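PDB 5T8V: putative uncharacterized protein from Chaetomium thermophilum, which probably acts in loading cohesin onto chromatin, this chain being the C-terminal HEAT-repeat fragment of the longer Scc2 loader. Local coordinates for residues R1245-F1248 / L1249-L1252; E1281-A1284 / F1285-Y1288; H1295-V1298 / A1299-R1303; A1306-G1309 / A1310-Q1314; A1376-E1379 / V1380-L1384. All coordinates share one frame; numbering follows the deposited sequence.

Contact 1: residues R1245-F1248 / L1249-L1252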
loop_
_atom_site.group_PDB
_atom_site.type_symbol
_atom_site.label_atom_id
_atom_site.label_comp_id
_atom_site.label_asym_id
_atom_site.label_seq_id
_atom_site.Cartn_x
_atom_site.Cartn_y
_atom_site.Cartn_z
ATOM N N ARG A 1245 35.055 8.407 -18.339
ATOM C CA ARG A 1245 34.269 7.183 -18.442
ATOM C C ARG A 1245 34.062 6.795 -19.901
ATOM O O ARG A 1245 34.256 5.633 -20.279
ATOM C CB ARG A 1245 32.932 7.370 -17.723
ATOM C CG ARG A 1245 31.914 6.273 -17.972
ATOM C CD ARG A 1245 30.857 6.254 -16.876
ATOM N NE ARG A 1245 29.655 5.524 -17.273
ATOM C CZ ARG A 1245 28.681 5.168 -16.440
ATOM N NH1 ARG A 1245 28.760 5.462 -15.150
ATOM N NH2 ARG A 1245 27.628 4.506 -16.899
ATOM N N VAL A 1246 33.684 7.763 -20.742
ATOM C CA VAL A 1246 33.498 7.501 -22.170
ATOM C C VAL A 1246 34.674 6.702 -22.714
ATOM O O VAL A 1246 34.508 5.605 -23.263
ATOM C CB VAL A 1246 33.323 8.821 -22.945
ATOM C CG1 VAL A 1246 33.375 8.580 -24.458
ATOM C CG2 VAL A 1246 32.014 9.488 -22.571
ATOM N N LYS A 1247 35.885 7.243 -22.567
ATOM C CA LYS A 1247 37.053 6.592 -23.146
ATOM C C LYS A 1247 37.164 5.147 -22.683
ATOM O O LYS A 1247 37.508 4.260 -23.473
ATOM C CB LYS A 1247 38.324 7.368 -22.794
ATOM C CG LYS A 1247 39.577 6.864 -23.506
ATOM C CD LYS A 1247 39.441 6.952 -25.026
ATOM C CE LYS A 1247 40.714 6.518 -25.732
ATOM N NZ LYS A 1247 41.030 5.082 -25.484
ATOM N N PHE A 1248 36.864 4.885 -21.408
ATOM C CA PHE A 1248 36.888 3.511 -20.920
ATOM C C PHE A 1248 36.051 2.616 -21.823
ATOM O O PHE A 1248 36.539 1.616 -22.362
ATOM C CB PHE A 1248 36.390 3.447 -19.476
ATOM C CG PHE A 1248 36.217 2.047 -18.961
ATOM C CD1 PHE A 1248 37.319 1.267 -18.658
ATOM C CD2 PHE A 1248 34.952 1.512 -18.782
ATOM C CE1 PHE A 1248 37.164 -0.023 -18.187
ATOM C CE2 PHE A 1248 34.790 0.224 -18.310
ATOM C CZ PHE A 1248 35.897 -0.545 -18.013
ATOM N N LEU A 1249 34.780 2.979 -22.014
ATOM C CA LEU A 1249 33.941 2.264 -22.969
ATOM C C LEU A 1249 34.655 2.118 -24.305
ATOM O O LEU A 1249 34.787 1.010 -24.838
ATOM C CB LEU A 1249 32.607 2.993 -23.145
ATOM C CG LEU A 1249 31.710 3.093 -21.910
ATOM C CD1 LEU A 1249 30.471 3.917 -22.226
ATOM C CD2 LEU A 1249 31.319 1.709 -21.407
ATOM N N GLU A 1250 35.145 3.230 -24.854
ATOM C CA GLU A 1250 35.863 3.158 -26.119
ATOM C C GLU A 1250 37.016 2.169 -26.029
ATOM O O GLU A 1250 37.199 1.334 -26.925
ATOM C CB GLU A 1250 36.362 4.546 -26.519
ATOM C CG GLU A 1250 35.241 5.506 -26.881
ATOM C CD GLU A 1250 35.752 6.844 -27.376
ATOM O OE1 GLU A 1250 36.925 7.175 -27.099
ATOM O OE2 GLU A 1250 34.980 7.563 -28.045
ATOM N N LYS A 1251 37.788 2.221 -24.940
ATOM C CA LYS A 1251 38.891 1.279 -24.786
ATOM C C LYS A 1251 38.388 -0.158 -24.843
ATOM O O LYS A 1251 39.000 -1.010 -25.499
ATOM C CB LYS A 1251 39.637 1.545 -23.477
ATOM C CG LYS A 1251 40.848 0.638 -23.239
ATOM C CD LYS A 1251 41.781 0.552 -24.450
ATOM C CE LYS A 1251 42.304 1.918 -24.889
ATOM N NZ LYS A 1251 43.188 2.550 -23.866
ATOM N N LEU A 1252 37.264 -0.443 -24.178
ATOM C CA LEU A 1252 36.651 -1.761 -24.306
ATOM C C LEU A 1252 36.496 -2.132 -25.773
ATOM O O LEU A 1252 36.960 -3.190 -26.213
ATOM C CB LEU A 1252 35.294 -1.790 -23.601
ATOM C CG LEU A 1252 35.291 -2.032 -22.094
ATOM C CD1 LEU A 1252 33.946 -1.645 -21.502
ATOM C CD2 LEU A 1252 35.600 -3.489 -21.807
#
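Leu1249 sits one turn below Arg1245 on helix 1243-1254, and its amide N donates to Arg1245 O at 3.2 Å, the first of four successive i to i+4 bonds that carry the helix through this stretch. The isobutyl group of Leu1249 leaves the helix toward the buried side, where it packs on Met1234 and Leu1297 of two neighbouring helices. Arg1245, on the same flank, is engaged by a salt bridge with Glu1293. Glu1250 follows with a bond from its N to Val1246 O at 2.9 Å. Its extended chain runs side by side with Val1246, bringing OE2 within 4.1 Å of Val1246 CG1, while OE1 meets the shaft of Lys1247 at CD, 3.3 Å away, the two chains crossing at about a right angle. The ammonium itself is not in contact: Lys1247 NZ stays 4.9 Å from Glu1250 OE1. A bend at chi2 (60°) and another at chi4 carry that amine instead to Lys1251, one turn on, whose NZ is 3.7 Å from Lys1247 NZ. An alanine at Glu1250 would remove the carboxylate and would probably leave this lysine pair with less negative charge nearby to offset it. Leu1252 closes the stretch on the buried side, its CD1 touching Phe1248 CE2 at 3.8 Å; the Phe1248 ring also meets Tyr1200 edge-to-face. The helix is thus amphipathic: an apolar flank faces the surrounding helices, whereas the opposing charges on the outer flank act through proximity, and the two close lysines are likely to disfavour each other's protonation slightly.

Contact 2: residues E1281-A1284 / F1285-Y1288; sequences ENLA and FFEY
At Phe1285 the backbone leaves helical geometry for an extended one, and its N reaches back to Asn1282 O in a weak hydrogen bond of 3.3 Å. This is the C-terminal end of helix 1271-1284 and the start of the connection to helix 1291-1319, a turn between successive helices of the all-helical C-terminal region. Three aromatic residues of the turn fold back on the last helical residues. The Phe1285 ring lies beside the helix end, with Ala1284 CB over its centre in a CH-pi contact, 3.6 Å from the ring centroid and 13° off the normal. The same ring is stacked with Phe1226. A serine here would probably leave the Ala1284 methyl without its aromatic platform and Phe1226 without its stacking partner. The Phe1286 ring turns to the other flank: Asn1282 O stands over one face, offset toward the rim, Asn1282 CB comes to 3.8 Å from CZ of Phe1286, and Leu1283 CD2 abuts the ring edge, 3.9 Å from Phe1286 CE2. That ring therefore fills the corner between the helix end and Leu1249 and Leu1252 of helix 1243-1254. Asn1282 turns its amide away from the turn, where OD1 accepts from Leu1230 N. Tyr1288 lays one face against Phe1286 CB, and its first torsion, with CG anti to the carbonyl carbon (chi1 -56°), directs the phenol back beneath the last turn. There Tyr1288 OH donates to Leu1283 O at 2.6 Å, in the carbonyl plane and on a lone pair.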
loop_
_atom_site.group_PDB
_atom_site.type_symbol
_atom_site.label_atom_id
_atom_site.label_comp_id
_atom_site.label_asym_id
_atom_site.label_seq_id
_atom_site.Cartn_x
_atom_site.Cartn_y
_atom_site.Cartn_z
ATOM N N GLU A 1281 29.231 -8.792 -24.182
ATOM C CA GLU A 1281 28.112 -9.091 -23.297
ATOM C C GLU A 1281 28.038 -8.093 -22.147
ATOM O O GLU A 1281 26.959 -7.874 -21.584
ATOM C CB GLU A 1281 28.232 -10.519 -22.769
ATOM C CG GLU A 1281 28.015 -11.587 -23.826
ATOM C CD GLU A 1281 28.298 -12.987 -23.311
ATOM O OE1 GLU A 1281 29.327 -13.177 -22.632
ATOM O OE2 GLU A 1281 27.487 -13.896 -23.583
ATOM N N ASN A 1282 29.169 -7.479 -21.784
ATOM C CA ASN A 1282 29.138 -6.383 -20.821
ATOM C C ASN A 1282 28.548 -5.125 -21.444
ATOM O O ASN A 1282 27.809 -4.386 -20.784
ATOM C CB ASN A 1282 30.543 -6.096 -20.290
ATOM C CG ASN A 1282 30.985 -7.083 -19.228
ATOM O OD1 ASN A 1282 30.514 -7.041 -18.093
ATOM N ND2 ASN A 1282 31.907 -7.966 -19.587
ATOM N N LEU A 1283 28.866 -4.861 -22.714
ATOM C CA LEU A 1283 28.338 -3.670 -23.372
ATOM C C LEU A 1283 26.822 -3.737 -23.493
ATOM O O LEU A 1283 26.140 -2.711 -23.397
ATOM C CB LEU A 1283 28.971 -3.504 -24.753
ATOM C CG LEU A 1283 30.485 -3.288 -24.782
ATOM C CD1 LEU A 1283 30.998 -3.334 -26.213
ATOM C CD2 LEU A 1283 30.866 -1.975 -24.115
ATOM N N ALA A 1284 26.277 -4.938 -23.705
ATOM C CA ALA A 1284 24.830 -5.081 -23.845
ATOM C C ALA A 1284 24.088 -4.411 -22.692
ATOM O O ALA A 1284 23.109 -3.687 -22.904
ATOM C CB ALA A 1284 24.458 -6.561 -23.931
ATOM N N PHE A 1285 24.546 -4.638 -21.463
ATOM C CA PHE A 1285 23.897 -4.112 -20.268
ATOM C C PHE A 1285 24.942 -3.417 -19.413
ATOM O O PHE A 1285 25.994 -3.997 -19.132
ATOM C CB PHE A 1285 23.222 -5.235 -19.477
ATOM C CG PHE A 1285 22.870 -6.437 -20.312
ATOM C CD1 PHE A 1285 21.647 -6.515 -20.963
ATOM C CD2 PHE A 1285 23.764 -7.485 -20.454
ATOM C CE1 PHE A 1285 21.326 -7.619 -21.734
ATOM C CE2 PHE A 1285 23.448 -8.590 -21.223
ATOM C CZ PHE A 1285 22.227 -8.657 -21.863
ATOM N N PHE A 1286 24.661 -2.180 -19.001
ATOM C CA PHE A 1286 25.645 -1.420 -18.238
ATOM C C PHE A 1286 25.030 -0.325 -17.372
ATOM O O PHE A 1286 25.715 0.240 -16.512
ATOM C CB PHE A 1286 26.666 -0.781 -19.190
ATOM C CG PHE A 1286 28.044 -1.397 -19.139
ATOM C CD1 PHE A 1286 28.588 -1.853 -17.948
ATOM C CD2 PHE A 1286 28.800 -1.505 -20.295
ATOM C CE1 PHE A 1286 29.854 -2.414 -17.916
ATOM C CE2 PHE A 1286 30.065 -2.062 -20.267
ATOM C CZ PHE A 1286 30.592 -2.516 -19.076
ATOM N N GLU A 1287 23.754 -0.006 -17.582
ATOM C CA GLU A 1287 23.113 1.114 -16.897
ATOM C C GLU A 1287 23.872 2.414 -17.173
ATOM O O GLU A 1287 24.396 3.071 -16.270
ATOM C CB GLU A 1287 23.000 0.849 -15.390
ATOM C CG GLU A 1287 21.821 -0.020 -14.982
ATOM C CD GLU A 1287 20.484 0.664 -15.203
ATOM O OE1 GLU A 1287 20.066 0.803 -16.372
ATOM O OE2 GLU A 1287 19.853 1.071 -14.205
ATOM N N TYR A 1288 23.927 2.771 -18.453
ATOM C CA TYR A 1288 24.575 4.010 -18.858
ATOM C C TYR A 1288 23.829 5.204 -18.271
ATOM O O TYR A 1288 22.606 5.183 -18.110
ATOM C CB TYR A 1288 24.624 4.109 -20.384
ATOM C CG TYR A 1288 25.297 2.927 -21.049
ATOM C CD1 TYR A 1288 26.667 2.917 -21.270
ATOM C CD2 TYR A 1288 24.560 1.822 -21.455
ATOM C CE1 TYR A 1288 27.286 1.839 -21.877
ATOM C CE2 TYR A 1288 25.168 0.739 -22.061
ATOM C CZ TYR A 1288 26.531 0.753 -22.272
ATOM O OH TYR A 1288 27.141 -0.324 -22.875
#

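Contact 3: residues H1295-V1298 / A1299-R1303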
loop_
_atom_site.group_PDB
_atom_site.type_symbol
_atom_site.label_atom_id
_atom_site.label_comp_id
_atom_site.label_asym_id
_atom_site.label_seq_id
_atom_site.Cartn_x
_atom_site.Cartn_y
_atom_site.Cartn_z
ATOM N N HIS A 1295 26.130 6.880 -27.043
ATOM C CA HIS A 1295 26.220 7.309 -28.436
ATOM C C HIS A 1295 27.652 7.208 -28.943
ATOM O O HIS A 1295 27.898 6.713 -30.048
ATOM C CB HIS A 1295 25.693 8.737 -28.587
ATOM C CG HIS A 1295 25.733 9.249 -29.994
ATOM N ND1 HIS A 1295 25.033 8.654 -31.021
ATOM C CD2 HIS A 1295 26.391 10.298 -30.544
ATOM C CE1 HIS A 1295 25.256 9.314 -32.144
ATOM N NE2 HIS A 1295 26.076 10.316 -31.881
ATOM N N SER A 1296 28.615 7.676 -28.146
ATOM C CA SER A 1296 30.017 7.521 -28.517
ATOM C C SER A 1296 30.425 6.055 -28.526
ATOM O O SER A 1296 31.303 5.660 -29.304
ATOM C CB SER A 1296 30.904 8.314 -27.558
ATOM O OG SER A 1296 30.563 9.690 -27.572
ATOM N N LEU A 1297 29.797 5.237 -27.680
ATOM C CA LEU A 1297 30.096 3.810 -27.655
ATOM C C LEU A 1297 29.667 3.142 -28.955
ATOM O O LEU A 1297 30.475 2.497 -29.632
ATOM C CB LEU A 1297 29.407 3.157 -26.454
ATOM C CG LEU A 1297 29.456 1.627 -26.383
ATOM C CD1 LEU A 1297 30.891 1.125 -26.392
ATOM C CD2 LEU A 1297 28.722 1.129 -25.146
ATOM N N VAL A 1298 28.392 3.288 -29.325
ATOM C CA VAL A 1298 27.913 2.701 -30.572
ATOM C C VAL A 1298 28.622 3.331 -31.760
ATOM O O VAL A 1298 28.760 2.703 -32.817
ATOM C CB VAL A 1298 26.380 2.841 -30.689
ATOM C CG1 VAL A 1298 25.691 2.186 -29.497
ATOM C CG2 VAL A 1298 25.974 4.303 -30.813
ATOM N N ALA A 1299 29.078 4.577 -31.615
ATOM C CA ALA A 1299 29.888 5.190 -32.661
ATOM C C ALA A 1299 31.214 4.456 -32.816
ATOM O O ALA A 1299 31.667 4.205 -33.939
ATOM C CB ALA A 1299 30.123 6.667 -32.345
ATOM N N ALA A 1300 31.844 4.095 -31.697
ATOM C CA ALA A 1300 33.103 3.363 -31.762
ATOM C C ALA A 1300 32.894 1.948 -32.285
ATOM O O ALA A 1300 33.752 1.410 -32.996
ATOM C CB ALA A 1300 33.763 3.332 -30.384
ATOM N N MET A 1301 31.762 1.326 -31.943
ATOM C CA MET A 1301 31.482 -0.020 -32.432
ATOM C C MET A 1301 31.216 -0.013 -33.932
ATOM O O MET A 1301 31.729 -0.866 -34.664
ATOM C CB MET A 1301 30.295 -0.616 -31.673
ATOM C CG MET A 1301 30.563 -0.844 -30.191
ATOM S SD MET A 1301 29.280 -1.811 -29.365
ATOM C CE MET A 1301 27.889 -0.691 -29.443
ATOM N N GLU A 1302 30.417 0.944 -34.410
ATOM C CA GLU A 1302 30.211 1.083 -35.848
ATOM C C GLU A 1302 31.523 1.385 -36.563
ATOM O O GLU A 1302 31.782 0.859 -37.652
ATOM C CB GLU A 1302 29.186 2.184 -36.127
ATOM C CG GLU A 1302 27.782 1.870 -35.637
ATOM C CD GLU A 1302 26.844 3.057 -35.762
ATOM O OE1 GLU A 1302 27.295 4.127 -36.224
ATOM O OE2 GLU A 1302 25.657 2.921 -35.399
ATOM N N ARG A 1303 32.362 2.233 -35.965
ATOM C CA ARG A 1303 33.645 2.565 -36.578
ATOM C C ARG A 1303 34.525 1.327 -36.704
ATOM O O ARG A 1303 35.091 1.055 -37.770
ATOM C CB ARG A 1303 34.339 3.654 -35.756
ATOM C CG ARG A 1303 35.628 4.183 -36.368
ATOM C CD ARG A 1303 36.046 5.515 -35.750
ATOM N NE ARG A 1303 36.155 5.447 -34.291
ATOM C CZ ARG A 1303 35.235 5.882 -33.432
ATOM N NH1 ARG A 1303 34.107 6.438 -33.860
ATOM N NH2 ARG A 1303 35.447 5.766 -32.128
#
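Backbone hydrogen bonds come first: Ala1299 N to His1295 O, Ala1300 N to Ser1296 O, Met1301 N to Leu1297 O and Glu1302 N to Val1298 O, each 2.9 Å long, keep helix 1291-1319 regular through this part of the C-terminal helical region. Apolar contacts gather round a single methyl. Met1301 runs extended from CG and then bends at chi3 (-67°), which folds CE back over the preceding turn; there Met1301 CE lies 3.6 Å from Val1298 CG1 and 4.1 Å from Leu1297 CG. Leu1297 and Val1298 thus flank the methionine end and continue its apolar surface, Leu1297 toward Leu1249 and Leu1283, Val1298 toward Leu1384. Polar side chains point outward from this core to other partners. Ser1296 OG turns back along its own helix to Gly1292 O, and the extended Glu1302 sends OE2 to the guanidinium of Arg1381, a salt bridge to helix 1364-1387. The chemistry is therefore divided by flank: the methionine methyl settles against two branched side chains where four helices converge, and a charge pair at the margin of that core fastens two of them together.

Contact 4: residues A1306-G1309 / A1310-Q1314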
loop_
_atom_site.group_PDB
_atom_site.type_symbol
_atom_site.label_atom_id
_atom_site.label_comp_id
_atom_site.label_asym_id
_atom_site.label_seq_id
_atom_site.Cartn_x
_atom_site.Cartn_y
_atom_site.Cartn_z
ATOM N N ALA A 1306 33.021 -1.215 -39.266
ATOM C CA ALA A 1306 33.199 -0.730 -40.629
ATOM C C ALA A 1306 34.665 -0.676 -41.042
ATOM O O ALA A 1306 34.955 -0.646 -42.243
ATOM C CB ALA A 1306 32.567 0.655 -40.781
ATOM N N SER A 1307 35.592 -0.662 -40.083
ATOM C CA SER A 1307 37.015 -0.622 -40.402
ATOM C C SER A 1307 37.584 -2.014 -40.659
ATOM O O SER A 1307 38.176 -2.260 -41.716
ATOM C CB SER A 1307 37.785 0.064 -39.269
ATOM O OG SER A 1307 37.415 1.428 -39.153
ATOM N N THR A 1308 37.411 -2.937 -39.709
ATOM C CA THR A 1308 37.991 -4.270 -39.848
ATOM C C THR A 1308 37.095 -5.191 -40.668
ATOM O O THR A 1308 37.590 -5.994 -41.471
ATOM C CB THR A 1308 38.244 -4.875 -38.467
ATOM O OG1 THR A 1308 38.962 -3.935 -37.657
ATOM C CG2 THR A 1308 39.054 -6.158 -38.585
ATOM N N GLY A 1309 35.779 -5.096 -40.473
ATOM C CA GLY A 1309 34.852 -5.880 -41.266
ATOM C C GLY A 1309 35.005 -5.671 -42.757
ATOM O O GLY A 1309 34.582 -6.526 -43.542
ATOM N N ALA A 1310 35.594 -4.548 -43.170
ATOM C CA ALA A 1310 35.935 -4.358 -44.575
ATOM C C ALA A 1310 36.959 -5.397 -45.020
ATOM O O ALA A 1310 36.716 -6.174 -45.951
ATOM C CB ALA A 1310 36.470 -2.942 -44.797
ATOM N N SER A 1311 38.113 -5.426 -44.351
ATOM C CA SER A 1311 39.136 -6.415 -44.670
ATOM C C SER A 1311 38.576 -7.828 -44.574
ATOM O O SER A 1311 38.688 -8.620 -45.519
ATOM C CB SER A 1311 40.333 -6.247 -43.732
ATOM O OG SER A 1311 40.890 -4.948 -43.841
ATOM N N VAL A 1312 37.952 -8.157 -43.440
ATOM C CA VAL A 1312 37.474 -9.521 -43.215
ATOM C C VAL A 1312 36.475 -9.920 -44.296
ATOM O O VAL A 1312 36.662 -10.917 -45.003
ATOM C CB VAL A 1312 36.862 -9.652 -41.810
ATOM C CG1 VAL A 1312 36.242 -11.037 -41.615
ATOM C CG2 VAL A 1312 37.923 -9.393 -40.752
ATOM N N ALA A 1313 35.391 -9.154 -44.432
ATOM C CA ALA A 1313 34.369 -9.479 -45.421
ATOM C C ALA A 1313 34.965 -9.602 -46.817
ATOM O O ALA A 1313 34.632 -10.527 -47.567
ATOM C CB ALA A 1313 33.276 -8.411 -45.406
ATOM N N GLN A 1314 35.851 -8.677 -47.182
ATOM C CA GLN A 1314 36.468 -8.699 -48.505
ATOM C C GLN A 1314 37.223 -10.007 -48.737
ATOM O O GLN A 1314 36.931 -10.761 -49.681
ATOM C CB GLN A 1314 37.391 -7.483 -48.638
ATOM C CG GLN A 1314 38.201 -7.413 -49.916
ATOM C CD GLN A 1314 39.578 -8.019 -49.759
ATOM O OE1 GLN A 1314 40.300 -7.710 -48.812
ATOM N NE2 GLN A 1314 39.949 -8.890 -50.687
#
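The flat groups that meet here are peptide carbonyls, approached in two ways. Ala1313 N donates to Gly1309 O at 2.9 Å from well out of the carbonyl plane, 41° from it, and not along a lone-pair direction. One residue earlier, Val1312 N faces the Thr1308 carbonyl nearly head-on, with a hydrogen bond of 2.9 Å to Thr1308 O that is almost straight at 175°. Side chains add a modest apolar contact on the same flank. Thr1308 places CG2 anti to the backbone N, which directs this methyl down the helix until it is 4.1 Å from Val1312 CG2; the pair goes on to pack against Phe1258. The hydroxyl branch of Thr1308 turns the other way and is hydrogen-bonded to Asp1257. On another flank, Ala1310 CB rests 3.6 Å from Ser1307 O, one turn back. Beyond Gly1309, Val1312 and Ala1313 lie against Leu1449 of helix 1439-1452. Small residues thus make up most of these turns of helix 1291-1319. Two main-chain bonds join the segments, the i to i+4 spacing being stretched at the start, where Ser1307 O is 4.1 Å from Ser1311 N, and threonine divides its methyl and hydroxyl between an apolar neighbour and an acidic one.

Contact 5: residues A1376-E1379 / V1380-L1384; sequences AIWE and VRTYL
Helix 1364-1387, one of the long helices of the C-terminal helical region, carries on its surface a cation-pi stack between residues three apart, Trp1378 and Arg1381. The two side chains run side by side and point the same way, and the guanidinium lies flat on the indole, their centres 3.9 Å apart and their planes 18° from parallel. The aliphatic part of the arginine shares in the contact: Arg1381 CD stands over the six-membered ring of Trp1378, 3.7 Å from its centroid and only 5° off the normal, as a CH-pi contact. This position follows from the bend of Arg1381 at chi2 (-96°), which turns the chain back over the ring instead of letting it run straight outward. The indole covers one face of the guanidinium, while Glu1302 of helix 1291-1319 engages its NH2, so the group is held both by its flat side and through an N-H. Thr1382, one turn beyond the tryptophan, crosses it at about a right angle and brings its CG2 methyl 3.3 Å from Trp1378 NE1. Away from the stack, Val1380 packs inward on Ile1280, Leu1283 and Ile1428, and Ile1377 on Met1301, so this helix is packed against helices 1271-1284, 1291-1319 and 1422-1431. Main-chain bonds such as Val1380 N to Ala1376 O, 2.9 Å, hold successive turns together. One carbonyl is gripped twice: Glu1379 O accepts from Tyr1383 N at 2.9 Å and from the Thr1382 hydroxyl OG1 at 2.7 Å.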
loop_
_atom_site.group_PDB
_atom_site.type_symbol
_atom_site.label_atom_id
_atom_site.label_comp_id
_atom_site.label_asym_id
_atom_site.label_seq_id
_atom_site.Cartn_x
_atom_site.Cartn_y
_atom_site.Cartn_z
ATOM N N ALA A 1376 28.585 -10.352 -33.519
ATOM C CA ALA A 1376 28.200 -10.118 -32.132
ATOM C C ALA A 1376 28.225 -8.629 -31.804
ATOM O O ALA A 1376 27.279 -8.097 -31.205
ATOM C CB ALA A 1376 29.127 -10.896 -31.197
ATOM N N ILE A 1377 29.303 -7.941 -32.191
ATOM C CA ILE A 1377 29.390 -6.498 -31.977
ATOM C C ILE A 1377 28.152 -5.811 -32.536
ATOM O O ILE A 1377 27.472 -5.052 -31.838
ATOM C CB ILE A 1377 30.673 -5.932 -32.616
ATOM C CG1 ILE A 1377 31.916 -6.485 -31.917
ATOM C CG2 ILE A 1377 30.680 -4.403 -32.542
ATOM C CD1 ILE A 1377 33.206 -6.194 -32.660
ATOM N N TRP A 1378 27.845 -6.066 -33.809
ATOM C CA TRP A 1378 26.702 -5.411 -34.434
ATOM C C TRP A 1378 25.391 -5.825 -33.779
ATOM O O TRP A 1378 24.461 -5.015 -33.693
ATOM C CB TRP A 1378 26.663 -5.724 -35.929
ATOM C CG TRP A 1378 25.604 -4.953 -36.648
ATOM C CD1 TRP A 1378 24.350 -5.382 -36.967
ATOM C CD2 TRP A 1378 25.703 -3.607 -37.127
ATOM N NE1 TRP A 1378 23.662 -4.389 -37.621
ATOM C CE2 TRP A 1378 24.471 -3.289 -37.732
ATOM C CE3 TRP A 1378 26.715 -2.641 -37.106
ATOM C CZ2 TRP A 1378 24.224 -2.046 -38.312
ATOM C CZ3 TRP A 1378 26.467 -1.409 -37.682
ATOM C CH2 TRP A 1378 25.232 -1.122 -38.276
ATOM N N GLU A 1379 25.290 -7.075 -33.323
ATOM C CA GLU A 1379 24.092 -7.505 -32.610
ATOM C C GLU A 1379 23.862 -6.640 -31.378
ATOM O O GLU A 1379 22.783 -6.060 -31.202
ATOM C CB GLU A 1379 24.215 -8.981 -32.225
ATOM C CG GLU A 1379 22.988 -9.553 -31.523
ATOM C CD GLU A 1379 21.753 -9.550 -32.405
ATOM O OE1 GLU A 1379 21.905 -9.489 -33.644
ATOM O OE2 GLU A 1379 20.629 -9.607 -31.858
ATOM N N VAL A 1380 24.876 -6.534 -30.515
ATOM C CA VAL A 1380 24.756 -5.672 -29.340
ATOM C C VAL A 1380 24.481 -4.235 -29.763
ATOM O O VAL A 1380 23.743 -3.506 -29.092
ATOM C CB VAL A 1380 26.023 -5.773 -28.471
ATOM C CG1 VAL A 1380 25.970 -4.770 -27.319
ATOM C CG2 VAL A 1380 26.182 -7.186 -27.932
ATOM N N ARG A 1381 25.071 -3.806 -30.880
ATOM C CA ARG A 1381 24.869 -2.444 -31.358
ATOM C C ARG A 1381 23.394 -2.181 -31.632
ATOM O O ARG A 1381 22.804 -1.242 -31.085
ATOM C CB ARG A 1381 25.712 -2.205 -32.614
ATOM C CG ARG A 1381 25.487 -0.858 -33.286
ATOM C CD ARG A 1381 24.481 -0.960 -34.427
ATOM N NE ARG A 1381 24.314 0.308 -35.131
ATOM C CZ ARG A 1381 23.369 0.538 -36.038
ATOM N NH1 ARG A 1381 22.498 -0.412 -36.354
ATOM N NH2 ARG A 1381 23.290 1.723 -36.627
ATOM N N THR A 1382 22.777 -3.007 -32.478
ATOM C CA THR A 1382 21.351 -2.858 -32.746
ATOM C C THR A 1382 20.544 -2.954 -31.460
ATOM O O THR A 1382 19.595 -2.185 -31.252
ATOM C CB THR A 1382 20.886 -3.918 -33.746
ATOM O OG1 THR A 1382 21.092 -5.224 -33.192
ATOM C CG2 THR A 1382 21.650 -3.797 -35.058
ATOM N N TYR A 1383 20.910 -3.889 -30.579
ATOM C CA TYR A 1383 20.194 -4.027 -29.316
ATOM C C TYR A 1383 20.220 -2.728 -28.520
ATOM O O TYR A 1383 19.237 -2.379 -27.858
ATOM C CB TYR A 1383 20.789 -5.166 -28.492
ATOM C CG TYR A 1383 20.244 -5.231 -27.083
ATOM C CD1 TYR A 1383 18.959 -5.695 -26.835
ATOM C CD2 TYR A 1383 21.013 -4.824 -26.001
ATOM C CE1 TYR A 1383 18.455 -5.754 -25.548
ATOM C CE2 TYR A 1383 20.520 -4.880 -24.712
ATOM C CZ TYR A 1383 19.240 -5.345 -24.490
ATOM O OH TYR A 1383 18.743 -5.401 -23.207
ATOM N N LEU A 1384 21.337 -1.999 -28.566
ATOM C CA LEU A 1384 21.416 -0.723 -27.863
ATOM C C LEU A 1384 20.625 0.356 -28.591
ATOM O O LEU A 1384 19.918 1.149 -27.959
ATOM C CB LEU A 1384 22.876 -0.295 -27.706
ATOM C CG LEU A 1384 23.795 -1.169 -26.848
ATOM C CD1 LEU A 1384 25.162 -0.511 -26.714
ATOM C CD2 LEU A 1384 23.199 -1.444 -25.475
#

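Contacts 1, 2, 3 and 5 form one packed cluster, while contact 4 extends from it along helix 1291-1319. Contacts 2 and 3 each touch the other three of the cluster: the centre of contact 3 is about 10 Å from those of contacts 1 and 5 and about 14 Å from that of contact 2. Leu1283 CD2 lies 3.8 Å from Leu1297 CD1, and Leu1249 CB 4.1 Å from the same CD1, joining contacts 1, 2 and 3 in a common apolar core. A salt bridge of 2.9 Å between Glu1302 OE2 and Arg1381 NH2 ties contact 3 to contact 5. Contact 2 meets contact 5 through Ala1284 N and Val1380 CG1, 3.6 Å apart. Contact 4 touches neither contact 1 nor contact 5, whose nearest atoms are about 12 Å and 7 Å away.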